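Local atomic coordinates of putative iron-uptake ABC transport system,periplasmic iron-binding protein (Campylobacter jejuni, PDB entry 3E13), a protein that binds ferric iron in the periplasm and probably hands it to an ABC transporter for uptake into the cell. Residues A98-A103 with K264-S269; D181-V186 with N217-I222; Y199-L204 with K286-F291; Y271-P274 with E280-Q283. One frame throughout, in Å; residues are numbered along the deposited sequence.

Interaction 1 (A98-A103 with K264-S269); sequences AITKRA and KILTDS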
loop_
_atom_site.group_PDB
_atom_site.type_symbol
_atom_site.label_atom_id
_atom_site.label_comp_id
_atom_site.label_asym_id
_atom_site.label_seq_id
_atom_site.Cartn_x
_atom_site.Cartn_y
_atom_site.Cartn_z
ATOM N N ALA A 98 -7.958 -8.242 -2.677
ATOM C CA ALA A 98 -7.732 -6.962 -2.010
ATOM C C ALA A 98 -8.659 -6.866 -0.794
ATOM O O ALA A 98 -9.849 -7.321 -0.858
ATOM C CB ALA A 98 -8.035 -5.811 -2.931
ATOM N N ILE A 99 -8.166 -6.256 0.264
ATOM C CA ILE A 99 -8.972 -5.904 1.448
ATOM C C ILE A 99 -9.187 -4.385 1.564
ATOM O O ILE A 99 -10.149 -3.951 2.201
ATOM C CB ILE A 99 -8.414 -6.483 2.749
ATOM C CG1 ILE A 99 -7.025 -5.963 3.082
ATOM C CG2 ILE A 99 -8.388 -7.969 2.647
ATOM C CD1 ILE A 99 -6.616 -6.242 4.528
ATOM N N THR A 100 -8.310 -3.574 0.984
ATOM C CA THR A 100 -8.453 -2.117 0.923
ATOM C C THR A 100 -7.796 -1.576 -0.326
ATOM O O THR A 100 -6.959 -2.245 -0.944
ATOM C CB THR A 100 -7.778 -1.381 2.102
ATOM O OG1 THR A 100 -6.362 -1.580 2.021
ATOM C CG2 THR A 100 -8.185 -1.852 3.426
ATOM N N LYS A 101 -8.115 -0.319 -0.651
ATOM C CA LYS A 101 -7.377 0.476 -1.593
ATOM C C LYS A 101 -6.713 1.649 -0.866
ATOM O O LYS A 101 -7.171 2.119 0.191
ATOM C CB LYS A 101 -8.287 1.065 -2.710
ATOM C CG LYS A 101 -8.802 0.022 -3.663
ATOM C CD LYS A 101 -10.119 0.485 -4.371
ATOM C CE LYS A 101 -9.840 1.518 -5.442
ATOM N NZ LYS A 101 -11.152 2.093 -6.015
ATOM N N ARG A 102 -5.625 2.113 -1.445
ATOM C CA ARG A 102 -4.902 3.312 -0.985
ATOM C C ARG A 102 -4.303 4.026 -2.199
ATOM O O ARG A 102 -4.083 3.422 -3.203
ATOM C CB ARG A 102 -3.831 2.928 0.057
ATOM C CG ARG A 102 -2.849 1.844 -0.423
ATOM C CD ARG A 102 -3.223 0.399 0.035
ATOM N NE ARG A 102 -3.238 0.267 1.478
ATOM C CZ ARG A 102 -2.185 0.260 2.302
ATOM N NH1 ARG A 102 -0.962 0.376 1.831
ATOM N NH2 ARG A 102 -2.354 0.084 3.599
ATOM N N ALA A 103 -4.073 5.327 -2.111
ATOM C CA ALA A 103 -3.548 6.102 -3.210
ATOM C C ALA A 103 -2.184 6.693 -2.799
ATOM O O ALA A 103 -2.048 7.177 -1.670
ATOM C CB ALA A 103 -4.529 7.223 -3.565
ATOM N N LYS A 264 -15.640 -1.233 7.608
ATOM C CA LYS A 264 -15.858 0.052 8.266
ATOM C C LYS A 264 -14.677 0.446 9.198
ATOM O O LYS A 264 -14.251 1.599 9.201
ATOM C CB LYS A 264 -17.204 0.083 9.004
ATOM C CG LYS A 264 -17.574 1.544 9.445
ATOM C CD LYS A 264 -17.409 2.601 8.340
ATOM C CE LYS A 264 -18.286 3.842 8.543
ATOM N NZ LYS A 264 -17.686 5.033 7.950
ATOM N N ILE A 265 -14.129 -0.489 9.949
ATOM C CA ILE A 265 -12.973 -0.187 10.791
ATOM C C ILE A 265 -11.779 0.228 9.933
ATOM O O ILE A 265 -11.018 1.128 10.276
ATOM C CB ILE A 265 -12.624 -1.390 11.662
ATOM C CG1 ILE A 265 -13.730 -1.604 12.719
ATOM C CG2 ILE A 265 -11.193 -1.260 12.262
ATOM C CD1 ILE A 265 -13.488 -2.824 13.529
ATOM N N LEU A 266 -11.598 -0.442 8.811
ATOM C CA LEU A 266 -10.455 -0.128 7.949
ATOM C C LEU A 266 -10.500 1.313 7.457
ATOM O O LEU A 266 -9.451 1.938 7.335
ATOM C CB LEU A 266 -10.382 -1.116 6.812
ATOM C CG LEU A 266 -9.895 -2.538 7.212
ATOM C CD1 LEU A 266 -10.292 -3.572 6.184
ATOM C CD2 LEU A 266 -8.425 -2.555 7.453
ATOM N N THR A 267 -11.698 1.863 7.196
ATOM C CA THR A 267 -11.756 3.274 6.828
ATOM C C THR A 267 -11.845 4.217 8.045
ATOM O O THR A 267 -11.229 5.288 8.051
ATOM C CB THR A 267 -12.855 3.509 5.766
ATOM O OG1 THR A 267 -12.752 4.831 5.240
ATOM C CG2 THR A 267 -14.273 3.413 6.323
ATOM N N ASP A 268 -12.557 3.804 9.089
ATOM C CA ASP A 268 -12.740 4.649 10.257
ATOM C C ASP A 268 -11.506 4.767 11.163
ATOM O O ASP A 268 -11.270 5.843 11.762
ATOM C CB ASP A 268 -13.915 4.199 11.086
ATOM C CG ASP A 268 -15.248 4.609 10.490
ATOM O OD1 ASP A 268 -15.385 5.120 9.320
ATOM O OD2 ASP A 268 -16.270 4.371 11.160
ATOM N N SER A 269 -10.790 3.663 11.302
ATOM C CA SER A 269 -9.664 3.566 12.199
ATOM C C SER A 269 -8.299 3.553 11.494
ATOM O O SER A 269 -7.320 3.940 12.116
ATOM C CB SER A 269 -9.800 2.337 13.112
ATOM O OG SER A 269 -10.938 2.527 13.975
#
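Thr100 and Leu266 make a small, buried, apolar contact between the long strand 97-109 of the sheet and the last turn of helix 260-268. The methyl CG2 of Thr100 lies 3.9 Å from CD1 of Leu266 and 4.1 Å from its CD2, so it meets both ends of the isobutyl fork. The two side chains cross at about a right angle. CD1 of Leu266 also lies 4.0 Å from the carbonyl O of Ile99, which is hydrogen-bonded to Gln263. No hydrogen bond joins the two segments.

With chi1 at 65°, OG1 of Thr100 lies between the backbone N and the carbonyl carbon and hydrogen-bonds to Glu272, while CG2, beside the backbone N, meets Leu266. Ser236 of strand 233-241 stands opposite two residues, Ile99 and Thr100, a classic beta bulge at the corner of the strand. On the helix, Lys264 and Asp268 form an i to i+4 salt bridge, with NZ 2.7 Å from OD1 on the syn side of the carboxylate.

Leu266 also packs against Arg10 and against Ile18 of helix 14-26. Strand 233-241 pairs with the bulged strand through Ser236, and the short strand 273-274 pairs with it at Lys101.

Interaction 2 (D181-V186 with N217-I222); sequences DQARQV and NSLGII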
loop_
_atom_site.group_PDB
_atom_site.type_symbol
_atom_site.label_atom_id
_atom_site.label_comp_id
_atom_site.label_asym_id
_atom_site.label_seq_id
_atom_site.Cartn_x
_atom_site.Cartn_y
_atom_site.Cartn_z
ATOM N N ASP A 181 7.535 9.595 8.239
ATOM C CA ASP A 181 8.769 10.356 8.379
ATOM C C ASP A 181 8.969 11.380 7.253
ATOM O O ASP A 181 9.358 12.534 7.502
ATOM C CB ASP A 181 9.945 9.372 8.520
ATOM C CG ASP A 181 9.723 8.389 9.644
ATOM O OD1 ASP A 181 9.589 8.856 10.785
ATOM O OD2 ASP A 181 9.641 7.142 9.489
ATOM N N GLN A 182 8.668 11.002 6.009
ATOM C CA GLN A 182 8.685 11.920 4.902
ATOM C C GLN A 182 7.678 13.040 5.175
ATOM O O GLN A 182 7.972 14.191 4.929
ATOM C CB GLN A 182 8.343 11.215 3.582
ATOM C CG GLN A 182 9.595 10.507 2.961
ATOM C CD GLN A 182 9.776 9.104 3.466
ATOM O OE1 GLN A 182 10.865 8.681 3.998
ATOM N NE2 GLN A 182 8.757 8.346 3.319
ATOM N N ALA A 183 6.518 12.693 5.735
ATOM C CA ALA A 183 5.526 13.721 6.044
ATOM C C ALA A 183 6.072 14.731 7.066
ATOM O O ALA A 183 5.810 15.937 6.982
ATOM C CB ALA A 183 4.262 13.074 6.615
ATOM N N ARG A 184 6.778 14.224 8.058
ATOM C CA ARG A 184 7.362 15.110 9.068
ATOM C C ARG A 184 8.372 16.038 8.401
ATOM O O ARG A 184 8.457 17.226 8.765
ATOM C CB ARG A 184 8.041 14.327 10.194
ATOM C CG ARG A 184 8.466 15.189 11.430
ATOM C CD ARG A 184 9.507 14.449 12.307
ATOM N NE ARG A 184 10.019 15.235 13.444
ATOM C CZ ARG A 184 11.198 15.013 14.082
ATOM N NH1 ARG A 184 12.024 14.015 13.716
ATOM N NH2 ARG A 184 11.558 15.813 15.088
ATOM N N GLN A 185 9.154 15.530 7.456
ATOM C CA GLN A 185 10.093 16.380 6.748
ATOM C C GLN A 185 9.392 17.537 6.047
ATOM O O GLN A 185 9.880 18.647 6.054
ATOM C CB GLN A 185 10.923 15.596 5.758
ATOM C CG GLN A 185 11.935 14.690 6.398
ATOM C CD GLN A 185 12.779 13.912 5.384
ATOM O OE1 GLN A 185 13.995 14.197 5.178
ATOM N NE2 GLN A 185 12.181 12.907 4.774
ATOM N N VAL A 186 8.200 17.311 5.518
ATOM C CA VAL A 186 7.400 18.390 4.927
ATOM C C VAL A 186 6.829 19.376 5.945
ATOM O O VAL A 186 6.903 20.593 5.758
ATOM C CB VAL A 186 6.273 17.765 4.036
ATOM C CG1 VAL A 186 5.230 18.831 3.556
ATOM C CG2 VAL A 186 6.903 17.106 2.881
ATOM N N ASN A 217 -1.784 17.701 10.231
ATOM C CA ASN A 217 -2.625 18.891 10.000
ATOM C C ASN A 217 -1.972 19.873 9.000
ATOM O O ASN A 217 -2.688 20.700 8.389
ATOM C CB ASN A 217 -2.967 19.625 11.294
ATOM C CG ASN A 217 -4.128 18.988 12.078
ATOM O OD1 ASN A 217 -4.783 18.073 11.610
ATOM N ND2 ASN A 217 -4.343 19.474 13.322
ATOM N N SER A 218 -0.659 19.771 8.793
ATOM C CA SER A 218 0.063 20.603 7.872
ATOM C C SER A 218 0.002 20.148 6.421
ATOM O O SER A 218 0.460 20.858 5.551
ATOM C CB SER A 218 1.520 20.716 8.332
ATOM O OG SER A 218 2.283 19.548 7.979
ATOM N N LEU A 219 -0.529 18.942 6.170
ATOM C CA LEU A 219 -0.450 18.325 4.834
ATOM C C LEU A 219 -1.597 18.655 3.906
ATOM O O LEU A 219 -2.760 18.449 4.266
ATOM C CB LEU A 219 -0.256 16.826 4.938
ATOM C CG LEU A 219 0.922 16.410 5.828
ATOM C CD1 LEU A 219 0.885 14.864 6.020
ATOM C CD2 LEU A 219 2.218 16.830 5.295
ATOM N N GLY A 220 -1.257 19.162 2.716
ATOM C CA GLY A 220 -2.155 19.182 1.579
ATOM C C GLY A 220 -1.848 18.045 0.588
ATOM O O GLY A 220 -0.723 17.593 0.500
ATOM N N ILE A 221 -2.850 17.632 -0.178
ATOM C CA ILE A 221 -2.702 16.516 -1.107
ATOM C C ILE A 221 -2.746 17.024 -2.533
ATOM O O ILE A 221 -3.701 17.709 -2.930
ATOM C CB ILE A 221 -3.845 15.508 -0.927
ATOM C CG1 ILE A 221 -3.811 14.940 0.500
ATOM C CG2 ILE A 221 -3.763 14.424 -2.044
ATOM C CD1 ILE A 221 -4.982 13.921 0.803
ATOM N N ILE A 222 -1.773 16.603 -3.320
ATOM C CA ILE A 222 -1.895 16.576 -4.784
ATOM C C ILE A 222 -2.223 15.160 -5.199
ATOM O O ILE A 222 -1.429 14.263 -4.966
ATOM C CB ILE A 222 -0.564 17.021 -5.436
ATOM C CG1 ILE A 222 -0.190 18.456 -4.990
ATOM C CG2 ILE A 222 -0.601 16.883 -6.922
ATOM C CD1 ILE A 222 1.246 18.847 -5.193
#
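Leu219 packs against Ala183 and Val186 in a helix-on-sheet contact of the periplasmic binding protein fold. Helix 179-188 here meets the start of strand 219-222, an antiparallel neighbour of strand 97-109.

The contact across the segments is apolar. The fork of Leu219 divides its two methyls between successive turns of the helix, since Ala183 and Val186 are three residues apart. Its chi1 of -53° sets CG beside the backbone N and carries the fork over to the helix. All three residues are buried. The same leucine also touches Ile201 of helix 198-205, and Ala183 touches Leu204 of that helix. Val186 rests on Asn109 of strand 97-109 and on Ala194 of strand 193-197.

Hydrogen bonds stay within the elements or go to other neighbours. In the helix, Val186 N bonds to Gln182 O at 3.2 Å. The other segment pairs with strand 97-109 through Gly220 and Tyr108, and through Ile222 and Ile106. Ser218 OG bonds to the carbonyl O of Val215, near the end of helix 210-217.

The closest approaches are Leu219 CD1 to Ala183 CB at 3.9 Å and Leu219 CD2 to Val186 CG1 at 4.0 Å.

Interaction 3 (Y199-L204 with K286-F291); sequences YYIGLL and KDFGTF. With FE (Fe (III) ion), chain B.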
loop_
_atom_site.group_PDB
_atom_site.type_symbol
_atom_site.label_atom_id
_atom_site.label_comp_id
_atom_site.label_asym_id
_atom_site.label_seq_id
_atom_site.Cartn_x
_atom_site.Cartn_y
_atom_site.Cartn_z
ATOM N N TYR A 199 -3.737 7.260 3.441
ATOM C CA TYR A 199 -4.203 6.864 4.773
ATOM C C TYR A 199 -3.295 7.371 5.879
ATOM O O TYR A 199 -3.729 7.621 6.972
ATOM C CB TYR A 199 -4.457 5.349 4.883
ATOM C CG TYR A 199 -3.268 4.530 4.568
ATOM C CD1 TYR A 199 -2.363 4.204 5.558
ATOM C CD2 TYR A 199 -3.008 4.132 3.260
ATOM C CE1 TYR A 199 -1.230 3.526 5.260
ATOM C CE2 TYR A 199 -1.862 3.433 2.952
ATOM C CZ TYR A 199 -0.993 3.116 3.949
ATOM O OH TYR A 199 0.188 2.437 3.664
ATOM N N TYR A 200 -1.999 7.536 5.585
ATOM C CA TYR A 200 -1.112 8.072 6.626
ATOM C C TYR A 200 -1.512 9.477 7.045
ATOM O O TYR A 200 -1.318 9.838 8.210
ATOM C CB TYR A 200 0.376 8.094 6.198
ATOM C CG TYR A 200 0.941 6.682 6.083
ATOM C CD1 TYR A 200 1.053 5.883 7.193
ATOM C CD2 TYR A 200 1.389 6.171 4.852
ATOM C CE1 TYR A 200 1.569 4.583 7.099
ATOM C CE2 TYR A 200 1.851 4.897 4.741
ATOM C CZ TYR A 200 1.953 4.102 5.846
ATOM O OH TYR A 200 2.431 2.842 5.787
ATOM N N ILE A 201 -2.055 10.287 6.121
ATOM C CA ILE A 201 -2.496 11.638 6.486
ATOM C C ILE A 201 -3.635 11.534 7.499
ATOM O O ILE A 201 -3.665 12.263 8.485
ATOM C CB ILE A 201 -2.926 12.479 5.235
ATOM C CG1 ILE A 201 -1.724 12.625 4.312
ATOM C CG2 ILE A 201 -3.541 13.814 5.654
ATOM C CD1 ILE A 201 -2.032 13.250 2.996
ATOM N N GLY A 202 -4.554 10.593 7.286
ATOM C CA GLY A 202 -5.566 10.327 8.273
ATOM C C GLY A 202 -5.104 9.797 9.593
ATOM O O GLY A 202 -5.604 10.206 10.635
ATOM N N LEU A 203 -4.147 8.869 9.563
ATOM C CA LEU A 203 -3.628 8.298 10.783
ATOM C C LEU A 203 -2.980 9.406 11.609
ATOM O O LEU A 203 -3.147 9.467 12.824
ATOM C CB LEU A 203 -2.589 7.206 10.491
ATOM C CG LEU A 203 -3.173 5.851 10.128
ATOM C CD1 LEU A 203 -2.103 4.903 9.607
ATOM C CD2 LEU A 203 -3.897 5.250 11.262
ATOM N N LEU A 204 -2.212 10.250 10.950
ATOM C CA LEU A 204 -1.519 11.328 11.637
ATOM C C LEU A 204 -2.501 12.313 12.246
ATOM O O LEU A 204 -2.389 12.696 13.400
ATOM C CB LEU A 204 -0.508 12.013 10.707
ATOM C CG LEU A 204 0.715 11.201 10.269
ATOM C CD1 LEU A 204 1.392 11.861 9.085
ATOM C CD2 LEU A 204 1.676 11.035 11.437
ATOM N N LYS A 286 -13.192 11.318 3.523
ATOM C CA LYS A 286 -13.943 12.190 2.653
ATOM C C LYS A 286 -13.257 13.524 2.448
ATOM O O LYS A 286 -13.263 14.077 1.358
ATOM C CB LYS A 286 -15.323 12.444 3.262
ATOM C CG LYS A 286 -16.225 11.217 3.331
ATOM C CD LYS A 286 -17.590 11.558 3.959
ATOM C CE LYS A 286 -18.558 10.357 3.837
ATOM N NZ LYS A 286 -18.608 9.729 2.440
ATOM N N ASP A 287 -12.597 13.994 3.492
ATOM C CA ASP A 287 -11.881 15.295 3.413
ATOM C C ASP A 287 -10.640 15.243 2.530
ATOM O O ASP A 287 -10.106 16.303 2.147
ATOM C CB ASP A 287 -11.488 15.741 4.834
ATOM C CG ASP A 287 -12.574 16.541 5.524
ATOM O OD1 ASP A 287 -12.386 16.784 6.723
ATOM O OD2 ASP A 287 -13.599 16.923 4.927
ATOM N N PHE A 288 -10.136 14.050 2.214
ATOM C CA PHE A 288 -9.018 13.961 1.237
ATOM C C PHE A 288 -9.446 14.524 -0.115
ATOM O O PHE A 288 -8.625 15.089 -0.858
ATOM C CB PHE A 288 -8.548 12.509 1.007
ATOM C CG PHE A 288 -7.933 11.821 2.209
ATOM C CD1 PHE A 288 -7.417 12.537 3.299
ATOM C CD2 PHE A 288 -7.895 10.454 2.233
ATOM C CE1 PHE A 288 -6.899 11.863 4.396
ATOM C CE2 PHE A 288 -7.354 9.759 3.308
ATOM C CZ PHE A 288 -6.878 10.464 4.394
ATOM N N GLY A 289 -10.732 14.397 -0.434
ATOM C CA GLY A 289 -11.313 14.914 -1.661
ATOM C C GLY A 289 -11.585 13.832 -2.692
ATOM O O GLY A 289 -11.171 12.693 -2.539
ATOM N N THR A 290 -12.310 14.193 -3.747
ATOM C CA THR A 290 -12.580 13.266 -4.836
ATOM C C THR A 290 -11.423 13.399 -5.846
ATOM O O THR A 290 -10.701 14.428 -5.905
ATOM C CB THR A 290 -13.919 13.560 -5.511
ATOM O OG1 THR A 290 -13.968 14.940 -5.870
ATOM C CG2 THR A 290 -15.069 13.297 -4.530
ATOM N N PHE A 291 -11.181 12.343 -6.593
ATOM C CA PHE A 291 -10.079 12.314 -7.542
ATOM C C PHE A 291 -10.257 11.222 -8.590
ATOM O O PHE A 291 -10.967 10.250 -8.354
ATOM C CB PHE A 291 -8.739 12.110 -6.826
ATOM C CG PHE A 291 -8.624 10.804 -6.088
ATOM C CD1 PHE A 291 -7.799 9.802 -6.553
ATOM C CD2 PHE A 291 -9.257 10.629 -4.846
ATOM C CE1 PHE A 291 -7.682 8.621 -5.875
ATOM C CE2 PHE A 291 -9.141 9.438 -4.160
ATOM C CZ PHE A 291 -8.318 8.442 -4.682
HETATM FE FE FE B . 1.397 1.382 4.980
#
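The ring of Phe288 points its far edge at the backbone of helix 198-205. Its CZ lies 3.7 Å from Gly202 N, which sits near the ring plane. Gly202 CA is 4.1 Å from the same CZ, and the glycine lets the ring come close to the helix. Ile201 and Phe288 lie alongside one another and run opposite ways, with Ile201 CG2 4.1 Å from Phe288 CE1. Ile221 of strand 219-222 touches both Ile201 and Phe288. Gly289, just past the phenylalanine, has a positive phi.

The CB atoms of Tyr199 and Tyr200 lead away from segment 286-291, and their hydroxyls both bind the iron. The chi1 of Tyr199 is 58° and that of Tyr200 is -69°, and these different torsions bring two successive residues to one metal. Tyr199 CE1 stands 3.2 Å above the plane of the Tyr200 ring, over its centre. The iron lies in the plane of the Tyr199 ring. It is 2.1 Å from Tyr199 OH and 2.0 Å from Tyr200 OH. Asn197 also hydrogen-bonds to Tyr199 OH.

His11, Tyr12 and Tyr143 complete the ferric site, a tyrosine-rich arrangement known from periplasmic ferric binding proteins.

Interaction 4 (Y271-P274 with E280-Q283); sequences YEFP and ELSQ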
loop_
_atom_site.group_PDB
_atom_site.type_symbol
_atom_site.label_atom_id
_atom_site.label_comp_id
_atom_site.label_asym_id
_atom_site.label_seq_id
_atom_site.Cartn_x
_atom_site.Cartn_y
_atom_site.Cartn_z
ATOM N N TYR A 271 -8.100 4.743 7.973
ATOM C CA TYR A 271 -8.183 5.762 6.956
ATOM C C TYR A 271 -7.909 5.298 5.539
ATOM O O TYR A 271 -7.601 6.105 4.694
ATOM C CB TYR A 271 -7.333 6.988 7.382
ATOM C CG TYR A 271 -7.783 7.387 8.788
ATOM C CD1 TYR A 271 -9.004 8.019 8.990
ATOM C CD2 TYR A 271 -7.082 6.969 9.906
ATOM C CE1 TYR A 271 -9.440 8.286 10.255
ATOM C CE2 TYR A 271 -7.501 7.261 11.163
ATOM C CZ TYR A 271 -8.689 7.921 11.334
ATOM O OH TYR A 271 -9.175 8.183 12.609
ATOM N N GLU A 272 -8.128 4.007 5.310
ATOM C CA GLU A 272 -7.994 3.424 3.976
ATOM C C GLU A 272 -9.321 3.494 3.262
ATOM O O GLU A 272 -10.348 3.834 3.866
ATOM C CB GLU A 272 -7.494 1.997 4.045
ATOM C CG GLU A 272 -6.110 1.855 4.684
ATOM C CD GLU A 272 -5.694 0.416 4.876
ATOM O OE1 GLU A 272 -5.953 -0.125 5.970
ATOM O OE2 GLU A 272 -5.111 -0.144 3.929
ATOM N N PHE A 273 -9.303 3.226 1.964
ATOM C CA PHE A 273 -10.553 3.117 1.171
ATOM C C PHE A 273 -11.048 1.682 1.241
ATOM O O PHE A 273 -10.313 0.735 0.923
ATOM C CB PHE A 273 -10.330 3.515 -0.297
ATOM C CG PHE A 273 -9.798 4.912 -0.490
ATOM C CD1 PHE A 273 -8.527 5.111 -0.945
ATOM C CD2 PHE A 273 -10.613 6.015 -0.303
ATOM C CE1 PHE A 273 -8.037 6.427 -1.119
ATOM C CE2 PHE A 273 -10.116 7.312 -0.477
ATOM C CZ PHE A 273 -8.838 7.483 -0.899
ATOM N N PRO A 274 -12.318 1.467 1.592
ATOM C CA PRO A 274 -12.879 0.105 1.566
ATOM C C PRO A 274 -12.932 -0.475 0.174
ATOM O O PRO A 274 -13.082 0.260 -0.824
ATOM C CB PRO A 274 -14.315 0.294 2.049
ATOM C CG PRO A 274 -14.622 1.726 1.725
ATOM C CD PRO A 274 -13.338 2.478 1.930
ATOM N N GLU A 280 -19.639 3.468 3.777
ATOM C CA GLU A 280 -19.328 4.900 3.750
ATOM C C GLU A 280 -17.904 5.164 4.191
ATOM O O GLU A 280 -17.409 4.580 5.162
ATOM C CB GLU A 280 -20.304 5.678 4.628
ATOM C CG GLU A 280 -21.697 5.765 4.013
ATOM C CD GLU A 280 -21.859 6.847 2.965
ATOM O OE1 GLU A 280 -20.953 7.726 2.881
ATOM O OE2 GLU A 280 -22.935 6.872 2.261
ATOM N N LEU A 281 -17.261 6.091 3.502
ATOM C CA LEU A 281 -15.942 6.563 3.900
ATOM C C LEU A 281 -16.007 7.275 5.242
ATOM O O LEU A 281 -16.990 7.881 5.586
ATOM C CB LEU A 281 -15.334 7.483 2.837
ATOM C CG LEU A 281 -15.208 6.943 1.438
ATOM C CD1 LEU A 281 -14.605 7.965 0.518
ATOM C CD2 LEU A 281 -14.446 5.626 1.404
ATOM N N SER A 282 -14.945 7.183 6.033
ATOM C CA SER A 282 -14.840 7.927 7.265
ATOM C C SER A 282 -14.714 9.411 6.897
ATOM O O SER A 282 -14.385 9.766 5.756
ATOM C CB SER A 282 -13.611 7.505 8.058
ATOM O OG SER A 282 -12.451 7.798 7.328
ATOM N N GLN A 283 -15.039 10.277 7.848
ATOM C CA GLN A 283 -15.098 11.709 7.530
ATOM C C GLN A 283 -13.730 12.288 7.129
ATOM O O GLN A 283 -13.635 13.123 6.237
ATOM C CB GLN A 283 -15.643 12.524 8.714
ATOM C CG GLN A 283 -16.873 11.969 9.353
ATOM C CD GLN A 283 -17.926 11.487 8.404
ATOM O OE1 GLN A 283 -18.465 10.338 8.590
ATOM N NE2 GLN A 283 -18.258 12.272 7.408
#
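Tyr271 faces Ser282 and Phe273 faces Leu281 across a short loop, each pair with CA atoms 7.0 Å apart. The first segment follows helix 260-268 after a short linker and runs into the weakly bonded strand 273-274. Tyr271 has a positive phi (63°). The second segment is irregular until Ser282, the N-cap residue of helix 283-288. No hydrogen bond links the two segments.

Leu281 carries most of the apolar contact. Its CD2 approaches Pro274 CD to 3.4 Å, which is tighter than usual for two carbons, and the two side chains cross at about a right angle. The same methyl meets the edge of the Phe273 ring, 4.2 Å from CD2 of Phe273 and near the ring plane. With chi1 at -56°, CG of Leu281 sits beside its backbone N, and the branch reaches across to the proline. Pro274 is also packed by Gln263 and Thr267 of helix 260-268.

Ser282 OG lies 3.8 Å from CD1 of Tyr271. This is packing only. Tyr271 also packs on Tyr199, one of the iron ligands. The contact thus joins helices 260-268 and 283-288 beside the helix that carries Tyr199 and Tyr200.

The chemistry is divided. Leucine, proline and phenylalanine fill the space between the segments. The serine hydroxyl beside them hydrogen-bonds to Thr267 O and weakly to Val285 N, so backbone atoms of the adjoining helices satisfy it and it links the end of one helix to the start of the next.

Interactions 1, 2 and 3 are buried, whereas interaction 4 is only partly so. Interactions 1 and 2 each set a helix against the sheet, on neighbouring strands, but their centres are 20 Å apart and they do not touch. Interaction 3 lies between, bringing two helices together. It packs against interaction 2, and its Phe291 CZ lies 4.1 Å from Ala103 CB of interaction 1. Interaction 4 joins interactions 1 and 3: Glu272 forms a salt bridge with Arg102 of interaction 1, and Glu280 forms one with Lys286 of interaction 3. None has a hydrogen bond across its segments, and packing is mainly apolar. Interaction 3 alone includes iron ligands.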